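Predicted acetyltransferase (Clostridium acetobutylicum, PDB 3MGD) binds acetyl-CoA and, as a member of the GNAT family, probably transfers its acetyl group to an acceptor that is not known. Local coordinates at residues 3-8 with 55-60; 17-22 with 86-91; 104-109 with 131-136. One frame throughout, in Å; residues are numbered along the deposited sequence. Where two conformers were deposited one is given.

Contact 1: 3-8 with 55-60; sequences NYRKAD and IAEENN
Arg5 and Glu57 meet across two antiparallel strands, 3-6 and 55-58, on the face of the sheet they share with Asn3 and Ile55. The arginine comes side-on. Its NE reaches Glu57 OE1 at 3.1 Å and its NH2 reaches OE2 at 3.0 Å, and both oxygens lie near the guanidinium plane. The carboxylate is turned 61° against that plane, which places both nitrogens above it. With CG between the backbone N and the carbonyl carbon (chi1 64°) and an extended chain beyond, arginine has the length to span from its own pair, Arg5–Ile55, to the next one, Asn3–Glu57. Ile55 CD1 lies over one face of the guanidinium, 3.2 Å from NH2, an apolar methyl against a flat cation whose N-H groups point outward in its plane. Asn3 brings ND2 to Glu57 OE1 at 3.3 Å; that bond takes the lone pair of OE1 directed away from OE2. On the other face, Tyr4 has Ala56 CA over one face of its ring, with CE2 3.6 Å from Ala56 CB, and alanine is small enough to let the ring lie close to the strand. Helix 101-115 packs on this side, where Arg108 makes a cation-pi contact with Tyr4. Backbone bonds join the hydrogen-bonded pairs Asn3–Glu57 and Arg5–Ile55 and fix the outermost strand, 3-6, to the sheet. Arg5 NH1 also forms a salt bridge with Asp11. The guanidinium beside both oxygens should favour the ionised form of the buried Glu57, while two donors on OE1 hold its carboxylate in place.

Contact 2: 17-22 with 86-91; sequences SIRKRQ and YITNMY. With ACO (acetyl coenzyme *a), chain C.
Tyr91 packs its ring against helix 17-22 by apolar contact, with CD1 3.6 Å from Gln22 CA and CD2 4.1 Å from Ile18 CG2. CG of Tyr91 is anti to the backbone N (chi1 -178°), and the long flat ring spans the distance between strand and helix. In one of two Arg21 conformers, Tyr91 CE2 lies over its guanidinium, and NH2 pairs with Glu93. Segments 17-22 and 86-91 cross at 79°; the strand, 83-92, is the one that in the GNAT fold lines the pantetheine arm. Met90 O accepts N4P of acetyl-CoA at 2.6 Å, and Met90 N makes a weak bond to the acetyl O, so the cofactor is bound along the strand much as another strand would be. Among polar contacts, Arg19 NH1 reaches Asn89 OD1 at 2.8 Å, but the 122° angle makes this bond weak. Arg19 NH2 is bound to Pro75 O of the second subunit, and Asn89 ND2 to Glu53. One water accepts from Arg19 NH1 and from Gln22 NE2 at 3.1 Å. Gln22, whose NE2 also binds Glu26, suits this place because its amide can both donate and accept, with OE1 2.7 Å from a second water, which can donate to it.

Contact 3: 104-109 with 131-136; sequences GMLDRL and PVYKKY. With ACO (acetyl coenzyme *a), chain C.
Leu106 and Tyr136 pack together where two helices of the GNAT fold, 101-115 and 129-136, enclose part of the acetyl-CoA site. The segment axes are 11.4 Å apart and inclined at 60°, a separation that large side chains must fill. Tyr136 does so with CG anti to the backbone N (chi1 -161°), and its ring lies against Leu106. Leu106 CB sits over one ring face in a CH-pi contact, 3.9 Å from the centroid, and its side chain runs past that of the tyrosine in the opposite direction. CD1 of Leu106 lies 3.8 Å from CG and CD1 of Tyr136 and also reaches the edge of the Tyr133 ring, 3.9 Å from Tyr133 CD1. A branched leucine can thus touch two rings at once, and it meets Val132 CG1 as well. The OH of Tyr133 lies 3.3 Å from the acetyl C of the cofactor. At the ribose, Lys135 is extended throughout, and that length carries NZ to O2B at 3.0 Å. Leu145 of the second subunit packs on Tyr133. The hydroxyl of Tyr136 donates to Asp107 OD1 at 2.7 Å, meeting this oxygen on its anti side, 17° out of the carboxylate plane.

Contacts 2 and 3 share acetyl-CoA: strand 86-91 follows its pantetheine arm, while helix 131-136 reaches both the acetyl end and the ribose. Their centres are 15 Å apart, and they touch directly, Met90 SE lying 3.4 Å from Tyr133 OH and Ile87 CD1 3.9 Å from Leu106 CD2. Contact 1 sits farther out, with the side chain of Tyr4 about 8 Å from the cofactor. It joins contact 3 through helix 104-109, where Tyr4 CG is 3.5 Å from Arg108 NH2 and Met105 CE is 3.6 Å from Ala56 N. Contacts 1 and 2 do not touch, their nearest atoms being about 6 Å apart, yet both involve the same sheet. Contacts 2 and 3 also both reach the second subunit.

Contact 1: 3-8 with 55-60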
loop_
_atom_site.group_PDB
_atom_site.type_symbol
_atom_site.label_atom_id
_atom_site.label_comp_id
_atom_site.label_asym_id
_atom_site.label_seq_id
_atom_site.Cartn_x
_atom_site.Cartn_y
_atom_site.Cartn_z
ATOM N N ASN A 3 -24.072 17.112 -9.327
ATOM C CA ASN A 3 -23.881 15.984 -10.237
ATOM C C ASN A 3 -22.574 15.219 -10.002
ATOM O O ASN A 3 -21.524 15.807 -9.765
ATOM C CB ASN A 3 -24.064 16.381 -11.706
ATOM C CG ASN A 3 -22.912 17.190 -12.247
ATOM O OD1 ASN A 3 -22.821 18.394 -12.013
ATOM N ND2 ASN A 3 -22.035 16.538 -13.006
ATOM N N TYR A 4 -22.661 13.900 -10.054
ATOM C CA TYR A 4 -21.497 13.049 -9.800
ATOM C C TYR A 4 -21.028 12.372 -11.081
ATOM O O TYR A 4 -21.843 11.834 -11.841
ATOM C CB TYR A 4 -21.845 11.984 -8.768
ATOM C CG TYR A 4 -22.094 12.536 -7.382
ATOM C CD1 TYR A 4 -23.321 13.100 -7.037
ATOM C CD2 TYR A 4 -21.094 12.496 -6.418
ATOM C CE1 TYR A 4 -23.542 13.607 -5.758
ATOM C CE2 TYR A 4 -21.306 12.988 -5.142
ATOM C CZ TYR A 4 -22.522 13.545 -4.816
ATOM O OH TYR A 4 -22.705 14.028 -3.536
ATOM N N ARG A 5 -19.719 12.391 -11.314
ATOM C CA ARG A 5 -19.133 11.696 -12.466
ATOM C C ARG A 5 -17.713 11.242 -12.149
ATOM O O ARG A 5 -17.084 11.751 -11.216
ATOM C CB ARG A 5 -19.121 12.598 -13.701
ATOM C CG ARG A 5 -18.247 13.829 -13.572
ATOM C CD ARG A 5 -18.304 14.695 -14.826
ATOM N NE ARG A 5 -17.457 15.872 -14.698
ATOM C CZ ARG A 5 -16.197 15.932 -15.113
ATOM N NH1 ARG A 5 -15.638 14.880 -15.688
ATOM N NH2 ARG A 5 -15.493 17.038 -14.947
ATOM N N LYS A 6 -17.213 10.283 -12.929
ATOM C CA LYS A 6 -15.828 9.837 -12.799
ATOM C C LYS A 6 -14.937 10.734 -13.645
ATOM O O LYS A 6 -15.299 11.104 -14.764
ATOM C CB LYS A 6 -15.695 8.358 -13.208
ATOM C CG LYS A 6 -16.223 7.385 -12.162
ATOM C CD LYS A 6 -16.472 5.982 -12.711
ATOM C CE LYS A 6 -17.601 6.002 -13.745
ATOM N NZ LYS A 6 -18.087 4.635 -14.076
ATOM N N ALA A 7 -13.796 11.126 -13.091
ATOM C CA ALA A 7 -12.862 12.009 -13.786
ATOM C C ALA A 7 -12.263 11.359 -15.038
ATOM O O ALA A 7 -11.987 10.161 -15.039
ATOM C CB ALA A 7 -11.746 12.435 -12.835
ATOM N N ASP A 8 -12.056 12.170 -16.082
ATOM C CA ASP A 8 -11.427 11.748 -17.337
ATOM C C ASP A 8 -10.059 12.407 -17.462
ATOM O O ASP A 8 -9.715 13.282 -16.672
ATOM C CB ASP A 8 -12.240 12.224 -18.555
ATOM C CG ASP A 8 -13.697 11.822 -18.495
ATOM O OD1 ASP A 8 -13.981 10.623 -18.298
ATOM O OD2 ASP A 8 -14.558 12.713 -18.666
ATOM N N ILE A 55 -15.980 12.760 -8.843
ATOM C CA ILE A 55 -16.123 14.176 -8.522
ATOM C C ILE A 55 -17.592 14.563 -8.374
ATOM O O ILE A 55 -18.464 14.007 -9.032
ATOM C CB ILE A 55 -15.440 15.093 -9.578
ATOM C CG1 ILE A 55 -16.248 15.148 -10.864
ATOM C CG2 ILE A 55 -14.020 14.640 -9.880
ATOM C CD1 ILE A 55 -15.605 16.017 -11.916
ATOM N N ALA A 56 -17.853 15.504 -7.479
ATOM C CA ALA A 56 -19.188 16.059 -7.306
ATOM C C ALA A 56 -19.086 17.481 -7.805
ATOM O O ALA A 56 -18.187 18.219 -7.386
ATOM C CB ALA A 56 -19.588 16.041 -5.849
ATOM N N GLU A 57 -19.970 17.851 -8.725
ATOM C CA GLU A 57 -19.920 19.162 -9.363
ATOM C C GLU A 57 -21.242 19.892 -9.192
ATOM O O GLU A 57 -22.310 19.275 -9.156
ATOM C CB GLU A 57 -19.686 19.025 -10.865
ATOM C CG GLU A 57 -18.310 18.616 -11.293
ATOM C CD GLU A 57 -18.214 18.533 -12.800
ATOM O OE1 GLU A 57 -19.197 18.081 -13.428
ATOM O OE2 GLU A 57 -17.163 18.929 -13.355
ATOM N N GLU A 58 -21.158 21.212 -9.102
ATOM C CA GLU A 58 -22.342 22.051 -9.180
ATOM C C GLU A 58 -21.977 23.295 -9.981
ATOM O O GLU A 58 -20.907 23.867 -9.786
ATOM C CB GLU A 58 -22.831 22.408 -7.778
ATOM C CG GLU A 58 -24.158 23.148 -7.765
ATOM C CD GLU A 58 -24.839 23.093 -6.414
ATOM O OE1 GLU A 58 -24.135 23.179 -5.383
ATOM O OE2 GLU A 58 -26.079 22.962 -6.386
ATOM N N ASN A 59 -22.853 23.712 -10.890
ATOM C CA ASN A 59 -22.539 24.835 -11.770
ATOM C C ASN A 59 -21.162 24.627 -12.390
ATOM O O ASN A 59 -20.392 25.568 -12.578
ATOM C CB ASN A 59 -22.591 26.164 -11.009
ATOM C CG ASN A 59 -23.987 26.502 -10.511
ATOM O OD1 ASN A 59 -24.988 26.112 -11.113
ATOM N ND2 ASN A 59 -24.058 27.236 -9.405
ATOM N N ASN A 60 -20.869 23.369 -12.698
ATOM C CA ASN A 60 -19.549 22.951 -13.163
ATOM C C ASN A 60 -18.354 23.594 -12.445
ATOM O O ASN A 60 -17.382 24.023 -13.070
ATOM C CB ASN A 60 -19.438 23.040 -14.687
ATOM C CG ASN A 60 -20.121 21.870 -15.380
ATOM O OD1 ASN A 60 -20.915 21.149 -14.768
ATOM N ND2 ASN A 60 -19.811 21.672 -16.656
#

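Contact 2: 17-22 with 86-91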
loop_
_atom_site.group_PDB
_atom_site.type_symbol
_atom_site.label_atom_id
_atom_site.label_comp_id
_atom_site.label_asym_id
_atom_site.label_seq_id
_atom_site.Cartn_x
_atom_site.Cartn_y
_atom_site.Cartn_z
ATOM N N SER A 17 -4.842 20.377 -8.960
ATOM C CA SER A 17 -5.067 21.554 -8.109
ATOM C C SER A 17 -5.813 21.204 -6.831
ATOM O O SER A 17 -5.471 21.686 -5.747
ATOM C CB SER A 17 -5.853 22.634 -8.866
ATOM O OG SER A 17 -5.061 23.190 -9.894
ATOM N N ILE A 18 -6.845 20.382 -6.959
ATOM C CA ILE A 18 -7.643 20.014 -5.794
ATOM C C ILE A 18 -6.824 19.183 -4.818
ATOM O O ILE A 18 -6.957 19.354 -3.606
ATOM C CB ILE A 18 -8.898 19.244 -6.182
ATOM C CG1 ILE A 18 -9.755 20.091 -7.125
ATOM C CG2 ILE A 18 -9.677 18.841 -4.925
ATOM C CD1 ILE A 18 -10.906 19.327 -7.757
ATOM N N ARG A 19 -5.969 18.292 -5.329
ATOM C CA ARG A 19 -5.108 17.529 -4.417
ATOM C C ARG A 19 -4.179 18.445 -3.623
ATOM O O ARG A 19 -4.010 18.267 -2.426
ATOM C CB ARG A 19 -4.311 16.414 -5.120
ATOM C CG ARG A 19 -3.371 15.659 -4.154
ATOM C CD ARG A 19 -2.942 14.248 -4.627
ATOM N NE ARG A 19 -1.929 13.723 -3.708
ATOM C CZ ARG A 19 -2.196 13.188 -2.516
ATOM N NH1 ARG A 19 -3.450 13.085 -2.077
ATOM N NH2 ARG A 19 -1.200 12.783 -1.741
ATOM N N LYS A 20 -3.549 19.417 -4.276
ATOM C CA LYS A 20 -2.709 20.356 -3.529
ATOM C C LYS A 20 -3.521 21.112 -2.477
ATOM O O LYS A 20 -3.083 21.287 -1.335
ATOM C CB LYS A 20 -2.006 21.345 -4.470
ATOM C CG LYS A 20 -0.963 20.720 -5.389
ATOM C CD LYS A 20 -0.148 21.768 -6.157
ATOM C CE LYS A 20 -0.990 22.528 -7.143
ATOM N NZ LYS A 20 -0.161 23.398 -8.064
ATOM N N ARG A 21 -4.706 21.554 -2.876
ATOM C CA ARG A 21 -5.587 22.295 -1.990
ATOM C C ARG A 21 -5.938 21.461 -0.759
ATOM O O ARG A 21 -5.942 21.959 0.364
ATOM C CB ARG A 21 -6.847 22.658 -2.755
ATOM C CG ARG A 21 -7.690 23.716 -2.104
ATOM C CD ARG A 21 -8.606 24.293 -3.147
ATOM N NE ARG A 21 -9.946 24.487 -2.625
ATOM C CZ ARG A 21 -11.046 24.316 -3.345
ATOM N NH1 ARG A 21 -10.969 23.940 -4.619
ATOM N NH2 ARG A 21 -12.217 24.507 -2.778
ATOM N N GLN A 22 -6.222 20.182 -0.997
ATOM C CA GLN A 22 -6.547 19.225 0.055
ATOM C C GLN A 22 -5.396 19.050 1.034
ATOM O O GLN A 22 -5.581 19.118 2.241
ATOM C CB GLN A 22 -6.877 17.887 -0.595
ATOM C CG GLN A 22 -7.116 16.757 0.388
ATOM C CD GLN A 22 -6.918 15.430 -0.290
ATOM O OE1 GLN A 22 -7.215 15.290 -1.484
ATOM N NE2 GLN A 22 -6.435 14.432 0.464
ATOM N N TYR A 86 -7.175 1.348 -2.300
ATOM C CA TYR A 86 -6.546 2.338 -1.434
ATOM C C TYR A 86 -7.288 3.653 -1.644
ATOM O O TYR A 86 -7.256 4.226 -2.733
ATOM C CB TYR A 86 -5.066 2.507 -1.811
ATOM C CG TYR A 86 -4.359 3.605 -1.040
ATOM C CD1 TYR A 86 -3.974 3.417 0.280
ATOM C CD2 TYR A 86 -4.080 4.830 -1.638
ATOM C CE1 TYR A 86 -3.327 4.426 0.992
ATOM C CE2 TYR A 86 -3.437 5.845 -0.938
ATOM C CZ TYR A 86 -3.061 5.634 0.368
ATOM O OH TYR A 86 -2.427 6.643 1.056
ATOM N N ILE A 87 -7.971 4.123 -0.610
ATOM C CA ILE A 87 -8.783 5.326 -0.750
ATOM C C ILE A 87 -7.962 6.578 -0.472
ATOM O O ILE A 87 -7.134 6.605 0.442
ATOM C CB ILE A 87 -10.055 5.232 0.132
ATOM C CG1 ILE A 87 -11.001 4.182 -0.501
ATOM C CG2 ILE A 87 -10.693 6.610 0.334
ATOM C CD1 ILE A 87 -12.362 4.076 0.144
ATOM N N THR A 88 -8.188 7.614 -1.278
ATOM C CA THR A 88 -7.306 8.772 -1.266
ATOM C C THR A 88 -7.990 9.950 -1.945
ATOM O O THR A 88 -9.097 9.809 -2.467
ATOM C CB THR A 88 -5.969 8.406 -1.994
ATOM O OG1 THR A 88 -4.983 9.415 -1.757
ATOM C CG2 THR A 88 -6.180 8.210 -3.507
ATOM N N ASN A 89 -7.323 11.110 -1.941
ATOM C CA ASN A 89 -7.802 12.272 -2.659
ATOM C C ASN A 89 -9.220 12.648 -2.279
ATOM O O ASN A 89 -10.002 13.046 -3.131
ATOM C CB ASN A 89 -7.712 12.060 -4.175
ATOM C CG ASN A 89 -6.287 11.927 -4.659
ATOM O OD1 ASN A 89 -5.345 12.120 -3.897
ATOM N ND2 ASN A 89 -6.120 11.565 -5.928
HETATM N N MSE A 90 -9.569 12.502 -1.007
HETATM C CA MSE A 90 -10.886 12.932 -0.588
HETATM C C MSE A 90 -10.868 14.375 -0.094
HETATM O O MSE A 90 -10.076 14.765 0.761
HETATM C CB MSE A 90 -11.474 11.984 0.448
HETATM C CG MSE A 90 -11.702 10.581 -0.156
HETATM SE SE MSE A 90 -12.746 9.493 1.035
HETATM C CE MSE A 90 -14.426 10.491 0.973
ATOM N N TYR A 91 -11.767 15.164 -0.652
ATOM C CA TYR A 91 -11.842 16.577 -0.312
ATOM C C TYR A 91 -13.276 17.014 -0.529
ATOM O O TYR A 91 -13.899 16.654 -1.527
ATOM C CB TYR A 91 -10.879 17.403 -1.176
ATOM C CG TYR A 91 -10.911 18.878 -0.805
ATOM C CD1 TYR A 91 -10.163 19.360 0.258
ATOM C CD2 TYR A 91 -11.711 19.767 -1.498
ATOM C CE1 TYR A 91 -10.204 20.722 0.618
ATOM C CE2 TYR A 91 -11.766 21.113 -1.148
ATOM C CZ TYR A 91 -11.013 21.586 -0.096
ATOM O OH TYR A 91 -11.085 22.938 0.233
HETATM N N1A ACO C . -26.687 12.774 9.828
HETATM C C2A ACO C . -25.957 13.306 10.895
HETATM N N3A ACO C . -24.623 13.737 10.701
HETATM C C4A ACO C . -24.019 13.619 9.384
HETATM C C5A ACO C . -24.764 13.075 8.289
HETATM C C6A ACO C . -26.073 12.651 8.483
HETATM N N6A ACO C . -26.823 12.102 7.372
HETATM N N7A ACO C . -23.928 13.082 7.120
HETATM C C8A ACO C . -22.701 13.618 7.483
HETATM N N9A ACO C . -22.739 13.935 8.901
HETATM C C1B ACO C . -21.670 14.623 9.605
HETATM C C2B ACO C . -20.850 13.463 10.194
HETATM O O2B ACO C . -21.413 12.528 11.055
HETATM C C3B ACO C . -19.563 14.160 10.575
HETATM O O3B ACO C . -19.475 14.779 11.838
HETATM P P3B ACO C . -18.891 14.048 13.128
HETATM O O7A ACO C . -19.442 14.801 14.388
HETATM O O8A ACO C . -17.349 14.116 13.115
HETATM O O9A ACO C . -19.331 12.600 13.163
HETATM C C4B ACO C . -19.364 15.081 9.321
HETATM O O4B ACO C . -20.732 15.530 9.004
HETATM C C5B ACO C . -18.478 14.726 8.144
HETATM O O5B ACO C . -19.049 13.720 7.345
HETATM P P1A ACO C . -19.270 13.945 5.796
HETATM O O1A ACO C . -20.272 15.074 5.508
HETATM O O2A ACO C . -19.694 12.608 5.196
HETATM O O3A ACO C . -17.843 14.327 5.243
HETATM P P2A ACO C . -17.502 15.686 4.485
HETATM O O4A ACO C . -17.631 16.945 5.406
HETATM O O5A ACO C . -18.282 15.802 3.204
HETATM O O6A ACO C . -16.006 15.544 4.010
HETATM C CBP ACO C . -13.626 15.431 4.485
HETATM C CCP ACO C . -15.042 15.056 4.900
HETATM C CDP ACO C . -12.612 14.686 5.338
HETATM C CEP ACO C . -13.476 15.091 3.039
HETATM C CAP ACO C . -13.442 16.968 4.711
HETATM O OAP ACO C . -13.552 17.320 6.049
HETATM C C9P ACO C . -12.235 17.571 4.036
HETATM O O9P ACO C . -12.204 17.820 2.830
HETATM N N8P ACO C . -11.101 17.863 4.888
HETATM C C7P ACO C . -9.858 18.381 4.320
HETATM C C6P ACO C . -9.196 17.391 3.434
HETATM C C5P ACO C . -9.101 16.036 4.100
HETATM O O5P ACO C . -8.734 15.938 5.271
HETATM N N4P ACO C . -9.499 14.901 3.339
HETATM C C3P ACO C . -9.222 13.556 3.780
HETATM C C2P ACO C . -7.816 13.055 3.570
HETATM S S1P ACO C . -7.580 11.345 3.989
HETATM C C ACO C . -8.041 10.329 2.732
HETATM O O ACO C . -8.453 10.807 1.686
HETATM C CH3 ACO C . -8.074 8.867 2.952
HETATM O O HOH W 1 -4.743 11.870 0.215
HETATM O O HOH W 2 -8.185 15.700 -3.919
#

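Contact 3: 104-109 with 131-136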
loop_
_atom_site.group_PDB
_atom_site.type_symbol
_atom_site.label_atom_id
_atom_site.label_comp_id
_atom_site.label_asym_id
_atom_site.label_seq_id
_atom_site.Cartn_x
_atom_site.Cartn_y
_atom_site.Cartn_z
ATOM N N GLY A 104 -21.130 9.544 1.301
ATOM C CA GLY A 104 -21.722 9.024 0.079
ATOM C C GLY A 104 -20.663 8.686 -0.967
ATOM O O GLY A 104 -20.827 7.749 -1.742
HETATM N N MSE A 105 -19.578 9.456 -1.006
HETATM C CA MSE A 105 -18.452 9.122 -1.887
HETATM C C MSE A 105 -17.856 7.767 -1.511
HETATM O O MSE A 105 -17.522 6.966 -2.387
HETATM C CB MSE A 105 -17.353 10.185 -1.810
HETATM C CG MSE A 105 -17.660 11.483 -2.519
HETATM SE SE MSE A 105 -17.842 11.212 -4.442
HETATM C CE MSE A 105 -17.146 12.929 -5.074
ATOM N N LEU A 106 -17.696 7.519 -0.212
ATOM C CA LEU A 106 -17.186 6.222 0.244
ATOM C C LEU A 106 -18.043 5.082 -0.315
ATOM O O LEU A 106 -17.510 4.052 -0.710
ATOM C CB LEU A 106 -17.119 6.149 1.777
ATOM C CG LEU A 106 -16.039 7.004 2.456
ATOM C CD1 LEU A 106 -16.267 7.131 3.956
ATOM C CD2 LEU A 106 -14.667 6.423 2.168
ATOM N N ASP A 107 -19.367 5.263 -0.356
ATOM C CA ASP A 107 -20.240 4.232 -0.937
ATOM C C ASP A 107 -19.869 3.974 -2.393
ATOM O O ASP A 107 -19.816 2.820 -2.832
ATOM C CB ASP A 107 -21.729 4.600 -0.858
ATOM C CG ASP A 107 -22.266 4.631 0.569
ATOM O OD1 ASP A 107 -21.735 3.919 1.446
ATOM O OD2 ASP A 107 -23.250 5.360 0.807
ATOM N N ARG A 108 -19.628 5.045 -3.153
ATOM C CA ARG A 108 -19.280 4.893 -4.562
ATOM C C ARG A 108 -17.933 4.201 -4.729
ATOM O O ARG A 108 -17.750 3.414 -5.654
ATOM C CB ARG A 108 -19.255 6.243 -5.285
ATOM C CG ARG A 108 -20.590 6.956 -5.314
ATOM C CD ARG A 108 -20.489 8.225 -6.151
ATOM N NE ARG A 108 -21.759 8.955 -6.217
ATOM C CZ ARG A 108 -22.715 8.731 -7.121
ATOM N NH1 ARG A 108 -22.570 7.789 -8.054
ATOM N NH2 ARG A 108 -23.827 9.451 -7.095
ATOM N N LEU A 109 -16.988 4.493 -3.835
ATOM C CA LEU A 109 -15.665 3.876 -3.928
ATOM C C LEU A 109 -15.709 2.395 -3.578
ATOM O O LEU A 109 -15.051 1.585 -4.214
ATOM C CB LEU A 109 -14.647 4.612 -3.056
ATOM C CG LEU A 109 -14.395 6.069 -3.471
ATOM C CD1 LEU A 109 -13.442 6.727 -2.488
ATOM C CD2 LEU A 109 -13.861 6.172 -4.886
ATOM N N PRO A 131 -12.748 10.591 11.909
ATOM C CA PRO A 131 -14.093 10.318 12.434
ATOM C C PRO A 131 -15.074 9.891 11.340
ATOM O O PRO A 131 -15.993 9.118 11.613
ATOM C CB PRO A 131 -14.539 11.669 13.010
ATOM C CG PRO A 131 -13.336 12.558 12.995
ATOM C CD PRO A 131 -12.425 12.033 11.947
ATOM N N VAL A 132 -14.901 10.401 10.123
ATOM C CA VAL A 132 -15.728 9.959 8.995
ATOM C C VAL A 132 -15.505 8.481 8.693
ATOM O O VAL A 132 -16.463 7.708 8.559
ATOM C CB VAL A 132 -15.437 10.789 7.724
ATOM C CG1 VAL A 132 -16.365 10.374 6.592
ATOM C CG2 VAL A 132 -15.593 12.270 8.025
ATOM N N TYR A 133 -14.236 8.086 8.592
ATOM C CA TYR A 133 -13.894 6.705 8.297
ATOM C C TYR A 133 -14.228 5.781 9.472
ATOM O O TYR A 133 -14.683 4.661 9.262
ATOM C CB TYR A 133 -12.417 6.589 7.901
ATOM C CG TYR A 133 -12.046 7.594 6.836
ATOM C CD1 TYR A 133 -12.901 7.836 5.765
ATOM C CD2 TYR A 133 -10.862 8.318 6.906
ATOM C CE1 TYR A 133 -12.582 8.769 4.791
ATOM C CE2 TYR A 133 -10.537 9.240 5.935
ATOM C CZ TYR A 133 -11.405 9.469 4.881
ATOM O OH TYR A 133 -11.097 10.400 3.901
ATOM N N LYS A 134 -14.006 6.255 10.695
ATOM C CA LYS A 134 -14.369 5.480 11.884
ATOM C C LYS A 134 -15.869 5.227 11.897
ATOM O O LYS A 134 -16.319 4.096 12.122
ATOM C CB LYS A 134 -13.940 6.196 13.176
ATOM C CG LYS A 134 -12.443 6.117 13.491
ATOM C CD LYS A 134 -11.948 4.672 13.507
ATOM C CE LYS A 134 -10.466 4.591 13.859
ATOM N NZ LYS A 134 -10.193 4.931 15.286
ATOM N N LYS A 135 -16.644 6.281 11.653
ATOM C CA LYS A 135 -18.104 6.156 11.594
ATOM C C LYS A 135 -18.523 5.142 10.536
ATOM O O LYS A 135 -19.470 4.374 10.735
ATOM C CB LYS A 135 -18.770 7.522 11.366
ATOM C CG LYS A 135 -20.291 7.485 11.332
ATOM C CD LYS A 135 -20.862 8.848 10.948
ATOM C CE LYS A 135 -22.378 8.917 11.146
ATOM N NZ LYS A 135 -22.990 10.081 10.425
ATOM N N TYR A 136 -17.772 5.100 9.436
ATOM C CA TYR A 136 -18.088 4.232 8.304
ATOM C C TYR A 136 -17.731 2.761 8.523
ATOM O O TYR A 136 -18.235 1.891 7.818
ATOM C CB TYR A 136 -17.354 4.735 7.057
ATOM C CG TYR A 136 -17.912 4.229 5.745
ATOM C CD1 TYR A 136 -19.017 4.839 5.148
ATOM C CD2 TYR A 136 -17.311 3.180 5.078
ATOM C CE1 TYR A 136 -19.522 4.373 3.937
ATOM C CE2 TYR A 136 -17.807 2.715 3.871
ATOM C CZ TYR A 136 -18.906 3.314 3.307
ATOM O OH TYR A 136 -19.375 2.848 2.104
HETATM N N1A ACO C . -26.687 12.774 9.828
HETATM C C2A ACO C . -25.957 13.306 10.895
HETATM N N3A ACO C . -24.623 13.737 10.701
HETATM C C4A ACO C . -24.019 13.619 9.384
HETATM C C5A ACO C . -24.764 13.075 8.289
HETATM C C6A ACO C . -26.073 12.651 8.483
HETATM N N6A ACO C . -26.823 12.102 7.372
HETATM N N7A ACO C . -23.928 13.082 7.120
HETATM C C8A ACO C . -22.701 13.618 7.483
HETATM N N9A ACO C . -22.739 13.935 8.901
HETATM C C1B ACO C . -21.670 14.623 9.605
HETATM C C2B ACO C . -20.850 13.463 10.194
HETATM O O2B ACO C . -21.413 12.528 11.055
HETATM C C3B ACO C . -19.563 14.160 10.575
HETATM O O3B ACO C . -19.475 14.779 11.838
HETATM P P3B ACO C . -18.891 14.048 13.128
HETATM O O7A ACO C . -19.442 14.801 14.388
HETATM O O8A ACO C . -17.349 14.116 13.115
HETATM O O9A ACO C . -19.331 12.600 13.163
HETATM C C4B ACO C . -19.364 15.081 9.321
HETATM O O4B ACO C . -20.732 15.530 9.004
HETATM C C5B ACO C . -18.478 14.726 8.144
HETATM O O5B ACO C . -19.049 13.720 7.345
HETATM P P1A ACO C . -19.270 13.945 5.796
HETATM O O1A ACO C . -20.272 15.074 5.508
HETATM O O2A ACO C . -19.694 12.608 5.196
HETATM O O3A ACO C . -17.843 14.327 5.243
HETATM P P2A ACO C . -17.502 15.686 4.485
HETATM O O4A ACO C . -17.631 16.945 5.406
HETATM O O5A ACO C . -18.282 15.802 3.204
HETATM O O6A ACO C . -16.006 15.544 4.010
HETATM C CBP ACO C . -13.626 15.431 4.485
HETATM C CCP ACO C . -15.042 15.056 4.900
HETATM C CDP ACO C . -12.612 14.686 5.338
HETATM C CEP ACO C . -13.476 15.091 3.039
HETATM C CAP ACO C . -13.442 16.968 4.711
HETATM O OAP ACO C . -13.552 17.320 6.049
HETATM C C9P ACO C . -12.235 17.571 4.036
HETATM O O9P ACO C . -12.204 17.820 2.830
HETATM N N8P ACO C . -11.101 17.863 4.888
HETATM C C7P ACO C . -9.858 18.381 4.320
HETATM C C6P ACO C . -9.196 17.391 3.434
HETATM C C5P ACO C . -9.101 16.036 4.100
HETATM O O5P ACO C . -8.734 15.938 5.271
HETATM N N4P ACO C . -9.499 14.901 3.339
HETATM C C3P ACO C . -9.222 13.556 3.780
HETATM C C2P ACO C . -7.816 13.055 3.570
HETATM S S1P ACO C . -7.580 11.345 3.989
HETATM C C ACO C . -8.041 10.329 2.732
HETATM O O ACO C . -8.453 10.807 1.686
HETATM C CH3 ACO C . -8.074 8.867 2.952
#